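Local coordinates for protein disulphide isomerase (Xylella fastidiosa, PDB 3FK8) that probably acts as a thiol-disulphide isomerase of the thioredoxin family, rearranging disulphide bonds in its substrates, at residues L6-E10 with V67-V71. Sequence-based numbering, arbitrary orientation. Where two conformers were deposited one is given.
Sequences LPYDE and VKIDV
Lys-68 NZ donates to the carbonyl O of Pro-7 over 2.9 Å and also forms a salt bridge with Asp-48 of helix 42-51. The ammonium meets the carbonyl at a C=O...N angle of 120°, tilted 18° from the carbonyl plane. A bend at chi3 (-87°) turns the end of the lysine chain toward Pro-7, while its CD lies 4.2 Å above the plane of the Tyr-8 ring, offset toward the rim. The phenol runs roughly perpendicular to the lysine chain, and Tyr-8 CE1 comes within 3.6 Å of Ile-69 O. In this thioredoxin-like fold, strand 65-70 is an outermost strand of the sheet, hydrogen-bonded along one side to strand 32-37. The loop before helix 14-28 passes its other side, and waters take the place of direct backbone bonds between them. One accepts from Asp-9 N and donates to Lys-68 O; another accepts from Asp-70 N and donates to Asp-9 O. Tyr-8 also touches Cys-44 of a probable CxxC motif. Asp-70 OD2 lies 3.4 Å from Glu-10 CG, its carboxylate swung out on a side chain whose CG is anti to the backbone N. The two carboxylates share a water that donates to Asp-70 OD1 (2.8 Å) and Glu-10 OE2 (2.9 Å). Their like charges are probably eased by Arg-76, salt-bridged to Asp-70, while Asn-39 donates to Glu-10 OE2.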
ATOM      1  N   LEU A   6      12.727  -9.348   0.899  1.00 29.53           N
ATOM      2  CA  LEU A   6      11.376  -9.238   1.479  1.00 28.10           C
ATOM      3  C   LEU A   6      10.630  -7.958   1.102  1.00 25.84           C
ATOM      4  O   LEU A   6      11.218  -6.880   1.075  1.00 25.90           O
ATOM      5  CB  LEU A   6      11.507  -9.325   2.994  1.00 28.32           C
ATOM      6  CG  LEU A   6      12.151 -10.623   3.482  1.00 30.09           C
ATOM      7  CD1 LEU A   6      12.456 -10.587   4.965  1.00 33.06           C
ATOM      8  CD2 LEU A   6      11.253 -11.809   3.153  1.00 31.66           C
ATOM      9  N   PRO A   7       9.305  -8.061   0.852  1.00 22.91           N
ATOM     10  CA  PRO A   7       8.644  -6.793   0.444  1.00 21.94           C
ATOM     11  C   PRO A   7       8.514  -5.734   1.545  1.00 20.04           C
ATOM     12  O   PRO A   7       8.533  -4.542   1.260  1.00 22.10           O
ATOM     13  CB  PRO A   7       7.258  -7.238  -0.029  1.00 22.08           C
ATOM     14  CG  PRO A   7       7.107  -8.693   0.455  1.00 23.14           C
ATOM     15  CD  PRO A   7       8.458  -9.259   0.679  1.00 23.20           C
ATOM     16  N   TYR A   8       8.415  -6.167   2.793  1.00 15.62           N
ATOM     17  CA  TYR A   8       8.273  -5.250   3.909  1.00 15.60           C
ATOM     18  C   TYR A   8       9.566  -5.144   4.702  1.00 16.29           C
ATOM     19  O   TYR A   8      10.242  -6.148   4.960  1.00 17.19           O
ATOM     20  CB  TYR A   8       7.107  -5.697   4.795  1.00 14.26           C
ATOM     21  CG  TYR A   8       5.779  -5.545   4.069  1.00 12.69           C
ATOM     22  CD1 TYR A   8       5.056  -4.376   4.162  1.00 12.20           C
ATOM     23  CD2 TYR A   8       5.312  -6.551   3.244  1.00 13.47           C
ATOM     24  CE1 TYR A   8       3.878  -4.224   3.474  1.00 11.84           C
ATOM     25  CE2 TYR A   8       4.136  -6.394   2.524  1.00 14.79           C
ATOM     26  CZ  TYR A   8       3.426  -5.237   2.656  1.00 12.17           C
ATOM     27  OH  TYR A   8       2.261  -5.065   1.957  1.00 15.71           O
ATOM     28  N   ASP A   9       9.859  -3.926   5.131  1.00 16.59           N
ATOM     29  CA  ASP A   9      11.053  -3.679   5.907  1.00 17.31           C
ATOM     30  C   ASP A   9      10.652  -3.615   7.357  1.00 16.52           C
ATOM     31  O   ASP A   9      10.067  -2.624   7.824  1.00 18.03           O
ATOM     32  CB  ASP A   9      11.715  -2.367   5.481  1.00 19.12           C
ATOM     33  CG  ASP A   9      13.014  -2.062   6.240  1.00 21.85           C
ATOM     34  OD1 ASP A   9      13.419  -2.860   7.128  1.00 22.86           O
ATOM     35  OD2 ASP A   9      13.603  -1.000   5.920  1.00 24.06           O
ATOM     36  N   GLU A  10      10.953  -4.687   8.078  1.00 17.33           N
ATOM     37  CA  GLU A  10      10.542  -4.825   9.454  1.00 17.32           C
ATOM     38  C   GLU A  10      11.253  -3.857  10.414  1.00 19.32           C
ATOM     39  O   GLU A  10      10.812  -3.676  11.545  1.00 20.10           O
ATOM     40  CB  GLU A  10      10.711  -6.280   9.890  1.00 20.05           C
ATOM     41  CG  GLU A  10       9.889  -7.215   8.964  1.00 23.87           C
ATOM     42  CD  GLU A  10       9.878  -8.699   9.320  1.00 28.32           C
ATOM     43  OE1 GLU A  10      10.310  -9.089  10.427  1.00 31.76           O
ATOM     44  OE2 GLU A  10       9.410  -9.483   8.467  1.00 28.53           O
ATOM     45  N   VAL A  67       4.473   3.953  -0.037  1.00 11.90           N
ATOM     46  CA  VAL A  67       5.123   3.508   1.212  0.50 11.97           C
ATOM     47  C   VAL A  67       4.531   2.180   1.606  1.00 11.42           C
ATOM     48  O   VAL A  67       3.308   2.065   1.666  1.00 12.33           O
ATOM     49  CB  VAL A  67       4.894   4.469   2.406  0.50 12.87           C
ATOM     50  CG1 VAL A  67       5.522   3.927   3.710  0.50 14.04           C
ATOM     51  CG2 VAL A  67       5.439   5.840   2.101  0.50 13.64           C
ATOM     52  N   LYS A  68       5.393   1.202   1.905  1.00 11.07           N
ATOM     53  CA  LYS A  68       4.968  -0.087   2.470  1.00 11.93           C
ATOM     54  C   LYS A  68       5.118  -0.077   3.963  1.00 12.10           C
ATOM     55  O   LYS A  68       6.203   0.299   4.428  1.00 15.29           O
ATOM     56  CB  LYS A  68       5.739  -1.250   1.865  1.00 14.05           C
ATOM     57  CG  LYS A  68       5.188  -1.687   0.498  1.00 20.37           C
ATOM     58  CD  LYS A  68       5.927  -2.923  -0.032  1.00 26.13           C
ATOM     59  CE  LYS A  68       7.166  -2.506  -0.793  1.00 28.27           C
ATOM     60  NZ  LYS A  68       7.893  -3.659  -1.455  1.00 27.80           N
ATOM     61  N   ILE A  69       4.060  -0.401   4.699  1.00 11.10           N
ATOM     62  CA  ILE A  69       4.055  -0.372   6.156  1.00  9.98           C
ATOM     63  C   ILE A  69       3.894  -1.808   6.681  1.00  9.58           C
ATOM     64  O   ILE A  69       2.854  -2.459   6.452  1.00 10.60           O
ATOM     65  CB  ILE A  69       2.904   0.520   6.714  1.00 10.83           C
ATOM     66  CG1 ILE A  69       3.143   1.938   6.195  1.00 13.47           C
ATOM     67  CG2 ILE A  69       2.883   0.484   8.189  1.00 11.32           C
ATOM     68  CD1 ILE A  69       1.957   2.719   5.960  1.00 19.22           C
ATOM     69  N   ASP A  70       4.931  -2.304   7.349  1.00  9.48           N
ATOM     70  CA  ASP A  70       4.892  -3.607   8.001  1.00  9.43           C
ATOM     71  C   ASP A  70       3.968  -3.589   9.212  1.00 10.10           C
ATOM     72  O   ASP A  70       4.137  -2.775  10.097  1.00 11.77           O
ATOM     73  CB  ASP A  70       6.313  -3.943   8.468  1.00 10.87           C
ATOM     74  CG  ASP A  70       6.371  -5.287   9.172  1.00 12.70           C
ATOM     75  OD1 ASP A  70       5.636  -6.196   8.798  1.00 12.59           O
ATOM     76  OD2 ASP A  70       7.212  -5.414  10.082  1.00 17.23           O
ATOM     77  N   VAL A  71       3.016  -4.524   9.256  1.00  9.63           N
ATOM     78  CA  VAL A  71       2.174  -4.662  10.434  1.00 10.14           C
ATOM     79  C   VAL A  71       2.521  -5.904  11.218  1.00 10.11           C
ATOM     80  O   VAL A  71       1.871  -6.179  12.230  1.00 10.99           O
ATOM     81  CB  VAL A  71       0.664  -4.571  10.155  1.00 10.26           C
ATOM     82  CG1 VAL A  71       0.319  -3.177   9.571  1.00 14.00           C
ATOM     83  CG2 VAL A  71       0.160  -5.694   9.274  1.00 13.23           C
TER
HETATM   84  O   HOH W   1       7.413  -0.713   7.753  1.00 14.05           O
HETATM   85  O   HOH W   2       8.306  -1.608   4.988  1.00 25.22           O
HETATM   86  O   HOH W   3       6.639  -8.645   8.048  1.00 15.31           O
HETATM   87  O   HOH W   4       8.014  -3.126  11.670  1.00 19.95           O